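Local structure of BDI_3064 protein (Parabacteroides distasonis ATCC 8503, 5Z06) at residues Y256-A261 with S272-A277; I222-D227 with Y244-G249; I217-I222 with Y264-S269. The protein hydrolyses linear beta-1,2-glucan and beta-1,2-glucooligosaccharides of four or more units, working as an exo-enzyme that releases sophorose from the non-reducing end. All coordinates share one frame; numbering follows the deposited sequence.

Interaction 1 of 3, residues Y256-A261 with S272-A277; sequences YYKVTA and SQTVSA
Tyr-257 and Val-275 form the hydrogen-bonded antiparallel pair that joins these two strands. Tyr-257 N gives to Val-275 O at 2.6 Å, and Val-275 N returns a bond to Tyr-257 O at 3.0 Å. On the same face of the sheet Tyr-257 CB rests 4.0 Å from Val-275 CG2, a place where a compact beta-branched residue suits an extended backbone. Further along, a serine carries on the lacing. Its chi1 of 59° sets OG between its own backbone N and carbonyl carbon, and Ser-272 OG accepts from Val-259 N at 2.7 Å in an almost straight bond (169°), while Ser-272 N gives to Val-259 O at 3.0 Å. The same hydroxyl donates to Gln-273 O, so this small buried group acts both as acceptor and as donor, taking the part of a strand carbonyl toward Val-259.

The opposite face is looser and partly exposed. Ser-276 CB lies 3.5 Å from Tyr-256 CD2, in a non-hydrogen-bonded pair, and Thr-274 CG2 comes to the edge of the same tyrosine ring. Lys-258 CD passes Thr-274 OG1 at 3.6 Å, after which the chain leads away to a salt bridge between its NZ and Asp-271; a long apolar stem with a charged tip fits this half-open position.

Strand 275-278 is outermost in a four-stranded sheet, and strand 219-225 pairs with the other side of strand 254-262. Tyr-257 and Val-259 turn inward onto Ile-207 of strand 204-210, while Val-275 touches Leu-195 of strand 194-200, both in the facing sheet.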
loop_
_atom_site.group_PDB
_atom_site.type_symbol
_atom_site.label_atom_id
_atom_site.label_comp_id
_atom_site.label_asym_id
_atom_site.label_seq_id
_atom_site.Cartn_x
_atom_site.Cartn_y
_atom_site.Cartn_z
ATOM N N TYR A 256 21.390 -10.981 15.742
ATOM C CA TYR A 256 20.822 -12.288 15.927
ATOM C C TYR A 256 19.370 -12.056 16.234
ATOM O O TYR A 256 19.022 -11.063 16.876
ATOM C CB TYR A 256 21.460 -13.021 17.122
ATOM C CG TYR A 256 22.959 -13.210 17.064
ATOM C CD1 TYR A 256 23.819 -12.136 17.324
ATOM C CD2 TYR A 256 23.524 -14.460 16.807
ATOM C CE1 TYR A 256 25.193 -12.286 17.300
ATOM C CE2 TYR A 256 24.914 -14.623 16.782
ATOM C CZ TYR A 256 25.737 -13.524 17.039
ATOM O OH TYR A 256 27.103 -13.609 17.025
ATOM N N TYR A 257 18.532 -12.979 15.794
ATOM C CA TYR A 257 17.095 -12.831 15.931
ATOM C C TYR A 257 16.415 -14.114 16.383
ATOM O O TYR A 257 16.796 -15.221 16.011
ATOM C CB TYR A 257 16.474 -12.363 14.619
ATOM C CG TYR A 257 16.956 -11.017 14.193
ATOM C CD1 TYR A 257 16.310 -9.864 14.606
ATOM C CD2 TYR A 257 18.060 -10.891 13.361
ATOM C CE1 TYR A 257 16.762 -8.606 14.206
ATOM C CE2 TYR A 257 18.530 -9.645 12.968
ATOM C CZ TYR A 257 17.872 -8.512 13.382
ATOM O OH TYR A 257 18.308 -7.293 12.972
ATOM N N LYS A 258 15.358 -13.909 17.150
ATOM C CA LYS A 258 14.633 -14.950 17.809
ATOM C C LYS A 258 13.205 -14.457 17.792
ATOM O O LYS A 258 12.944 -13.284 18.092
ATOM C CB LYS A 258 15.128 -15.029 19.242
ATOM C CG LYS A 258 15.247 -16.403 19.842
ATOM C CD LYS A 258 16.134 -16.353 21.089
ATOM C CE LYS A 258 15.656 -15.282 22.071
ATOM N NZ LYS A 258 16.212 -15.462 23.435
ATOM N N VAL A 259 12.278 -15.337 17.457
ATOM C CA VAL A 259 10.887 -14.938 17.373
ATOM C C VAL A 259 10.039 -15.850 18.245
ATOM O O VAL A 259 10.216 -17.070 18.244
ATOM C CB VAL A 259 10.425 -14.981 15.914
ATOM C CG1 VAL A 259 8.943 -14.632 15.795
ATOM C CG2 VAL A 259 11.278 -14.031 15.086
ATOM N N THR A 260 9.107 -15.250 18.974
ATOM C CA THR A 260 8.110 -16.008 19.734
ATOM C C THR A 260 6.723 -15.668 19.202
ATOM O O THR A 260 6.554 -14.646 18.552
ATOM C CB THR A 260 8.166 -15.660 21.241
ATOM O OG1 THR A 260 7.825 -14.290 21.433
ATOM C CG2 THR A 260 9.555 -15.903 21.826
ATOM N N ALA A 261 5.754 -16.547 19.476
ATOM C CA ALA A 261 4.327 -16.281 19.249
ATOM C C ALA A 261 3.658 -15.914 20.564
ATOM O O ALA A 261 3.885 -16.554 21.586
ATOM C CB ALA A 261 3.645 -17.489 18.639
ATOM N N SER A 272 11.942 -19.412 18.890
ATOM C CA SER A 272 12.328 -20.015 17.619
ATOM C C SER A 272 13.818 -20.351 17.694
ATOM O O SER A 272 14.498 -19.933 18.632
ATOM C CB SER A 272 12.083 -19.027 16.465
ATOM O OG SER A 272 12.828 -17.834 16.655
ATOM N N GLN A 273 14.351 -21.048 16.695
ATOM C CA GLN A 273 15.803 -21.112 16.586
ATOM C C GLN A 273 16.314 -19.673 16.384
ATOM O O GLN A 273 15.564 -18.767 15.986
ATOM C CB GLN A 273 16.293 -22.069 15.475
ATOM C CG GLN A 273 15.994 -21.656 14.029
ATOM C CD GLN A 273 16.997 -22.190 12.999
ATOM O OE1 GLN A 273 17.958 -22.898 13.336
ATOM N NE2 GLN A 273 16.775 -21.838 11.722
ATOM N N THR A 274 17.575 -19.464 16.703
ATOM C CA THR A 274 18.201 -18.169 16.529
ATOM C C THR A 274 18.811 -18.122 15.138
ATOM O O THR A 274 19.440 -19.076 14.700
ATOM C CB THR A 274 19.252 -17.923 17.621
ATOM O OG1 THR A 274 18.570 -17.789 18.874
ATOM C CG2 THR A 274 20.057 -16.650 17.351
ATOM N N VAL A 275 18.607 -17.007 14.450
ATOM C CA VAL A 275 19.251 -16.764 13.159
ATOM C C VAL A 275 20.043 -15.493 13.295
ATOM O O VAL A 275 19.726 -14.660 14.140
ATOM C CB VAL A 275 18.242 -16.645 11.997
ATOM C CG1 VAL A 275 17.502 -17.960 11.835
ATOM C CG2 VAL A 275 17.241 -15.498 12.197
ATOM N N SER A 276 21.067 -15.339 12.469
ATOM C CA SER A 276 21.836 -14.107 12.452
ATOM C C SER A 276 22.254 -13.714 11.055
ATOM O O SER A 276 22.243 -14.519 10.124
ATOM C CB SER A 276 23.078 -14.214 13.340
ATOM O OG SER A 276 23.953 -15.224 12.869
ATOM N N ALA A 277 22.631 -12.451 10.927
ATOM C CA ALA A 277 23.210 -11.974 9.698
ATOM C C ALA A 277 23.950 -10.705 9.971
ATOM O O ALA A 277 23.782 -10.074 11.016
ATOM C CB ALA A 277 22.131 -11.744 8.662
#

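Interaction 2 of 3, residues I222-D227 with Y244-G249; sequences IYRSFD and YTDFLG
Chi1 of -173° sets Arg-224 CG anti to the backbone N, and a bend at chi3 (63°) turns NE. Asp-246, its CG likewise anti to the backbone N, comes to meet it, the two side chains crossing at about a right angle. Arg-224 NH1 gives a nearly straight bond of 2.9 Å (170°) to Asp-246 OD2. The oxygen offers its syn lone pair and lies in the guanidinium plane, although the two flat groups are strongly twisted against each other. Tyr-244 OH grips the other oxygen, donating to Asp-246 OD1 at 2.7 Å from the anti side and somewhat out of the carboxylate plane. Tyr-257 OH is probably hydrogen-bonded to OD2 too, though modelled too close to be taken literally. The buried acid is thus met at both oxygens, and the neighbouring arginine would be expected to favour its charged form.

The two strands belong to opposite sheets of a beta sandwich, three strands facing four, with the strand order of a fibronectin type III domain. They run in roughly the same direction but diverge, from 7.9 Å between Ile-222 CA and Tyr-244 CA to 10.7 Å between Phe-226 CA and Leu-248 CA. At the close end apolar groups suffice: Ile-222 CG2 packs 3.7 Å from Tyr-244 CD2, a branched residue against a broad ring, with Ile-207 touching both. At the wider end the long Arg-224 helps span the distance: Leu-248 CD2 comes within 3.5 Å of Arg-224 NH1 and also meets the edge of the Phe-226 ring, 3.7 Å from its CE1. Phe-226 in turn lays CZ over one face of the Arg-224 guanidinium, near the rim. Where the strand ends, Ser-225 OG accepts from Asp-227 N in an ST turn.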
loop_
_atom_site.group_PDB
_atom_site.type_symbol
_atom_site.label_atom_id
_atom_site.label_comp_id
_atom_site.label_asym_id
_atom_site.label_seq_id
_atom_site.Cartn_x
_atom_site.Cartn_y
_atom_site.Cartn_z
ATOM N N ILE A 222 9.397 -10.202 18.135
ATOM C CA ILE A 222 10.730 -10.414 17.589
ATOM C C ILE A 222 11.749 -9.908 18.604
ATOM O O ILE A 222 11.620 -8.790 19.111
ATOM C CB ILE A 222 10.942 -9.717 16.222
ATOM C CG1 ILE A 222 9.958 -10.270 15.178
ATOM C CG2 ILE A 222 12.383 -9.899 15.732
ATOM C CD1 ILE A 222 8.637 -9.543 15.131
ATOM N N TYR A 223 12.750 -10.752 18.862
ATOM C CA TYR A 223 13.862 -10.449 19.780
ATOM C C TYR A 223 15.156 -10.346 19.015
ATOM O O TYR A 223 15.410 -11.116 18.106
ATOM C CB TYR A 223 14.018 -11.537 20.847
ATOM C CG TYR A 223 12.872 -11.561 21.818
ATOM C CD1 TYR A 223 11.719 -12.276 21.520
ATOM C CD2 TYR A 223 12.920 -10.837 23.015
ATOM C CE1 TYR A 223 10.647 -12.290 22.385
ATOM C CE2 TYR A 223 11.852 -10.848 23.896
ATOM C CZ TYR A 223 10.718 -11.582 23.574
ATOM O OH TYR A 223 9.642 -11.601 24.419
ATOM N N ARG A 224 15.970 -9.384 19.399
ATOM C CA ARG A 224 17.232 -9.144 18.746
ATOM C C ARG A 224 18.376 -9.141 19.748
ATOM O O ARG A 224 18.238 -8.660 20.865
ATOM C CB ARG A 224 17.202 -7.811 18.025
ATOM C CG ARG A 224 18.445 -7.574 17.180
ATOM C CD ARG A 224 18.343 -6.242 16.497
ATOM N NE ARG A 224 18.303 -5.139 17.443
ATOM C CZ ARG A 224 17.935 -3.890 17.147
ATOM N NH1 ARG A 224 17.544 -3.550 15.923
ATOM N NH2 ARG A 224 17.956 -2.960 18.082
ATOM N N SER A 225 19.505 -9.674 19.322
ATOM C CA SER A 225 20.731 -9.582 20.087
ATOM C C SER A 225 21.829 -9.090 19.168
ATOM O O SER A 225 21.898 -9.486 18.005
ATOM C CB SER A 225 21.088 -10.937 20.671
ATOM O OG SER A 225 22.238 -10.811 21.476
ATOM N N PHE A 226 22.664 -8.199 19.684
ATOM C CA PHE A 226 23.901 -7.819 19.009
ATOM C C PHE A 226 25.106 -8.645 19.438
ATOM O O PHE A 226 26.141 -8.572 18.786
ATOM C CB PHE A 226 24.180 -6.340 19.201
ATOM C CG PHE A 226 23.171 -5.456 18.549
ATOM C CD1 PHE A 226 22.840 -5.621 17.201
ATOM C CD2 PHE A 226 22.560 -4.434 19.264
ATOM C CE1 PHE A 226 21.912 -4.796 16.588
ATOM C CE2 PHE A 226 21.637 -3.599 18.652
ATOM C CZ PHE A 226 21.312 -3.782 17.309
ATOM N N ASP A 227 24.968 -9.436 20.504
ATOM C CA ASP A 227 26.055 -10.313 20.967
ATOM C C ASP A 227 25.711 -11.809 21.000
ATOM O O ASP A 227 26.587 -12.628 21.246
ATOM C CB ASP A 227 26.597 -9.831 22.325
ATOM C CG ASP A 227 25.552 -9.816 23.429
ATOM O OD1 ASP A 227 24.571 -10.594 23.389
ATOM O OD2 ASP A 227 25.728 -9.009 24.366
ATOM N N TYR A 244 9.774 -9.941 9.245
ATOM C CA TYR A 244 10.123 -8.728 9.941
ATOM C C TYR A 244 11.368 -8.121 9.330
ATOM O O TYR A 244 12.342 -8.828 9.054
ATOM C CB TYR A 244 10.306 -8.988 11.433
ATOM C CG TYR A 244 10.895 -7.800 12.122
ATOM C CD1 TYR A 244 10.189 -6.602 12.185
ATOM C CD2 TYR A 244 12.173 -7.851 12.669
ATOM C CE1 TYR A 244 10.728 -5.483 12.788
ATOM C CE2 TYR A 244 12.715 -6.747 13.294
ATOM C CZ TYR A 244 11.998 -5.573 13.347
ATOM O OH TYR A 244 12.561 -4.500 13.959
ATOM N N THR A 245 11.295 -6.812 9.109
ATOM C CA THR A 245 12.360 -6.043 8.546
ATOM C C THR A 245 12.973 -5.194 9.644
ATOM O O THR A 245 12.360 -4.248 10.138
ATOM C CB THR A 245 11.837 -5.200 7.379
ATOM O OG1 THR A 245 11.547 -6.075 6.280
ATOM C CG2 THR A 245 12.866 -4.175 6.947
ATOM N N ASP A 246 14.197 -5.542 10.019
ATOM C CA ASP A 246 14.873 -4.844 11.062
ATOM C C ASP A 246 15.812 -3.869 10.426
ATOM O O ASP A 246 16.881 -4.251 9.943
ATOM C CB ASP A 246 15.665 -5.781 11.955
ATOM C CG ASP A 246 16.081 -5.112 13.247
ATOM O OD1 ASP A 246 15.271 -4.340 13.813
ATOM O OD2 ASP A 246 17.221 -5.352 13.694
ATOM N N PHE A 247 15.423 -2.605 10.445
ATOM C CA PHE A 247 16.254 -1.584 9.887
ATOM C C PHE A 247 17.284 -1.151 10.925
ATOM O O PHE A 247 16.973 -0.381 11.808
ATOM C CB PHE A 247 15.432 -0.393 9.406
ATOM C CG PHE A 247 16.213 0.509 8.519
ATOM C CD1 PHE A 247 16.972 1.540 9.053
ATOM C CD2 PHE A 247 16.253 0.278 7.164
ATOM C CE1 PHE A 247 17.708 2.369 8.227
ATOM C CE2 PHE A 247 17.008 1.077 6.339
ATOM C CZ PHE A 247 17.731 2.136 6.864
ATOM N N LEU A 248 18.505 -1.644 10.796
ATOM C CA LEU A 248 19.605 -1.277 11.698
ATOM C C LEU A 248 20.180 0.077 11.367
ATOM O O LEU A 248 20.682 0.757 12.241
ATOM C CB LEU A 248 20.737 -2.314 11.636
ATOM C CG LEU A 248 20.272 -3.705 12.056
ATOM C CD1 LEU A 248 21.263 -4.762 11.601
ATOM C CD2 LEU A 248 20.065 -3.751 13.559
ATOM N N GLY A 249 20.127 0.459 10.100
ATOM C CA GLY A 249 20.697 1.726 9.646
ATOM C C GLY A 249 22.207 1.791 9.695
ATOM O O GLY A 249 22.748 2.855 9.595
#

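Interaction 3 of 3, residues I217-I222 with Y264-S269; sequences IKYYRI and YALNES
A classic beta bulge, in which Lys-218 and Tyr-219 both face Val-262, lies near the start of strand 219-225, and here Lys-218 meets Tyr-264 of the loop that follows strand 254-262. The lysine chain crosses the tyrosine ring at about a right angle. Its CG stands over the centre of one face, 3.8 Å from the ring centroid and only 4° off the normal, a CH-pi contact. Lys-218 CB lies over the same face, 3.7 Å from Tyr-264 CD1, and Lys-218 CA approaches Tyr-264 CE1 to 3.3 Å. The chain is extended until chi4 (68°) turns NZ aside; that ammonium group forms a salt bridge with Glu-178. Lysine suits the place because its methylenes can lie against a ring while its charge finds a partner elsewhere. The ring's own hydroxyl bonds to Asp-7 and Arg-82. An alanine at Tyr-264 would probably leave the Lys-218 methylenes without the ring face they lie on, and Asp-7 and Arg-82 without the hydroxyl they share.

Leu-266 continues the packing, its CD2 lying 3.5 Å from Lys-218 CD and 4.5 Å from Tyr-219 CZ. Beyond it the contact becomes ionic. Arg-221 NH1 gives a hydrogen bond of 2.8 Å to Glu-268 OE1, bent at the hydrogen (132°). The acceptor sits in the guanidinium plane, and this single NH1-to-OE1 bond of the salt bridge is reached from above the carboxylate plane. Glu-268 OE2 meanwhile probably accepts from the hydroxyls of Thr-260 and Tyr-223, both modelled very close. With an arginine on one oxygen and two hydroxyls by the other, the glutamate is likely to stay ionised, its carboxylate tying the loop to strands 219-225 and 254-262.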
loop_
_atom_site.group_PDB
_atom_site.type_symbol
_atom_site.label_atom_id
_atom_site.label_comp_id
_atom_site.label_asym_id
_atom_site.label_seq_id
_atom_site.Cartn_x
_atom_site.Cartn_y
_atom_site.Cartn_z
ATOM N N ILE A 217 -3.266 -16.503 17.219
ATOM C CA ILE A 217 -2.326 -15.759 18.045
ATOM C C ILE A 217 -2.475 -14.249 17.842
ATOM O O ILE A 217 -3.022 -13.778 16.824
ATOM C CB ILE A 217 -0.865 -16.198 17.807
ATOM C CG1 ILE A 217 -0.395 -15.906 16.383
ATOM C CG2 ILE A 217 -0.703 -17.682 18.111
ATOM C CD1 ILE A 217 1.082 -15.633 16.308
ATOM N N LYS A 218 -1.968 -13.495 18.813
ATOM C CA LYS A 218 -2.109 -12.039 18.794
ATOM C C LYS A 218 -1.063 -11.435 17.849
ATOM O O LYS A 218 -1.373 -10.648 16.964
ATOM C CB LYS A 218 -1.963 -11.477 20.206
ATOM C CG LYS A 218 -2.456 -10.050 20.366
ATOM C CD LYS A 218 -2.068 -9.493 21.726
ATOM C CE LYS A 218 -2.506 -8.053 21.909
ATOM N NZ LYS A 218 -3.972 -7.914 21.976
ATOM N N TYR A 219 0.182 -11.813 18.069
ATOM C CA TYR A 219 1.276 -11.313 17.273
ATOM C C TYR A 219 2.486 -12.156 17.512
ATOM O O TYR A 219 2.510 -12.990 18.416
ATOM C CB TYR A 219 1.581 -9.833 17.557
ATOM C CG TYR A 219 1.595 -9.344 19.009
ATOM C CD1 TYR A 219 2.497 -9.844 19.948
ATOM C CD2 TYR A 219 0.769 -8.290 19.403
ATOM C CE1 TYR A 219 2.521 -9.357 21.247
ATOM C CE2 TYR A 219 0.792 -7.795 20.693
ATOM C CZ TYR A 219 1.671 -8.326 21.608
ATOM O OH TYR A 219 1.688 -7.817 22.878
ATOM N N TYR A 220 3.469 -11.965 16.657
ATOM C CA TYR A 220 4.791 -12.506 16.874
ATOM C C TYR A 220 5.606 -11.418 17.543
ATOM O O TYR A 220 5.485 -10.255 17.176
ATOM C CB TYR A 220 5.413 -12.903 15.549
ATOM C CG TYR A 220 4.677 -14.035 14.894
ATOM C CD1 TYR A 220 4.906 -15.353 15.291
ATOM C CD2 TYR A 220 3.741 -13.791 13.891
ATOM C CE1 TYR A 220 4.230 -16.404 14.695
ATOM C CE2 TYR A 220 3.055 -14.830 13.286
ATOM C CZ TYR A 220 3.302 -16.136 13.681
ATOM O OH TYR A 220 2.609 -17.157 13.069
ATOM N N ARG A 221 6.390 -11.784 18.544
ATOM C CA ARG A 221 7.322 -10.866 19.149
ATOM C C ARG A 221 8.664 -11.221 18.593
ATOM O O ARG A 221 9.048 -12.402 18.629
ATOM C CB ARG A 221 7.361 -11.026 20.666
ATOM C CG ARG A 221 6.759 -9.865 21.428
ATOM C CD ARG A 221 6.845 -10.074 22.934
ATOM N NE ARG A 221 5.698 -9.452 23.597
ATOM C CZ ARG A 221 5.099 -9.903 24.702
ATOM N NH1 ARG A 221 5.522 -11.009 25.327
ATOM N NH2 ARG A 221 4.049 -9.235 25.192
ATOM N N ILE A 222 9.397 -10.202 18.135
ATOM C CA ILE A 222 10.730 -10.414 17.589
ATOM C C ILE A 222 11.749 -9.908 18.604
ATOM O O ILE A 222 11.620 -8.790 19.111
ATOM C CB ILE A 222 10.942 -9.717 16.222
ATOM C CG1 ILE A 222 9.958 -10.270 15.178
ATOM C CG2 ILE A 222 12.383 -9.899 15.732
ATOM C CD1 ILE A 222 8.637 -9.543 15.131
ATOM N N TYR A 264 -3.525 -13.944 22.754
ATOM C CA TYR A 264 -4.264 -12.792 23.269
ATOM C C TYR A 264 -4.236 -12.636 24.793
ATOM O O TYR A 264 -4.435 -11.530 25.305
ATOM C CB TYR A 264 -5.699 -12.779 22.741
ATOM C CG TYR A 264 -5.777 -12.205 21.352
ATOM C CD1 TYR A 264 -5.339 -12.931 20.250
ATOM C CD2 TYR A 264 -6.255 -10.915 21.144
ATOM C CE1 TYR A 264 -5.408 -12.396 18.976
ATOM C CE2 TYR A 264 -6.325 -10.370 19.882
ATOM C CZ TYR A 264 -5.887 -11.107 18.798
ATOM O OH TYR A 264 -5.966 -10.568 17.537
ATOM N N ALA A 265 -3.963 -13.726 25.510
ATOM C CA ALA A 265 -3.710 -13.665 26.952
ATOM C C ALA A 265 -2.300 -13.155 27.268
ATOM O O ALA A 265 -1.957 -12.999 28.444
ATOM C CB ALA A 265 -3.933 -15.025 27.594
ATOM N N LEU A 266 -1.503 -12.903 26.219
ATOM C CA LEU A 266 -0.119 -12.460 26.309
ATOM C C LEU A 266 0.794 -13.534 26.899
ATOM O O LEU A 266 1.825 -13.234 27.471
ATOM C CB LEU A 266 0.015 -11.103 27.021
ATOM C CG LEU A 266 -0.942 -10.015 26.521
ATOM C CD1 LEU A 266 -0.696 -8.702 27.236
ATOM C CD2 LEU A 266 -0.829 -9.802 25.016
ATOM N N ASN A 267 0.429 -14.796 26.713
ATOM C CA ASN A 267 1.374 -15.882 26.956
ATOM C C ASN A 267 2.296 -15.914 25.763
ATOM O O ASN A 267 1.904 -15.546 24.663
ATOM C CB ASN A 267 0.686 -17.239 27.076
ATOM C CG ASN A 267 -0.392 -17.249 28.138
ATOM O OD1 ASN A 267 -0.151 -16.880 29.293
ATOM N ND2 ASN A 267 -1.593 -17.642 27.745
ATOM N N GLU A 268 3.507 -16.389 25.995
ATOM C CA GLU A 268 4.544 -16.376 24.997
ATOM C C GLU A 268 4.998 -17.795 24.727
ATOM O O GLU A 268 5.268 -18.552 25.645
ATOM C CB GLU A 268 5.701 -15.510 25.497
ATOM C CG GLU A 268 6.801 -15.246 24.477
ATOM C CD GLU A 268 7.451 -13.872 24.609
ATOM O OE1 GLU A 268 7.253 -13.145 25.608
ATOM O OE2 GLU A 268 8.162 -13.493 23.677
ATOM N N SER A 269 5.091 -18.151 23.452
ATOM C CA SER A 269 5.674 -19.410 23.057
ATOM C C SER A 269 7.113 -19.500 23.519
ATOM O O SER A 269 7.720 -18.527 23.995
ATOM C CB SER A 269 5.680 -19.557 21.536
ATOM O OG SER A 269 6.706 -18.754 20.966
#

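In the fold
All three contacts share one beta sandwich. Interactions 1 and 2 have centres about 9 Å apart and meet where Tyr-257 OH comes up to Asp-246 OD2, probably as a hydrogen bond, a link between the facing sheets. Interaction 3, centred about 15 Å from interaction 1 and about 18 Å from interaction 2, touches both through Glu-268, and interaction 1 also by a backbone hydrogen bond between Ser-269 and Ala-261; it shares Ile-222 with interaction 2. The bound calcium ion, held by Glu-12, Asn-13, Thr-49, Asn-52 and Asp-175, lies about 8 Å from the Tyr-219 side chain, which touches Thr-49. The Tyr-244 side chain, about 12 Å from that ion, touches Glu-645, within the glycoamylase-like region of the chain.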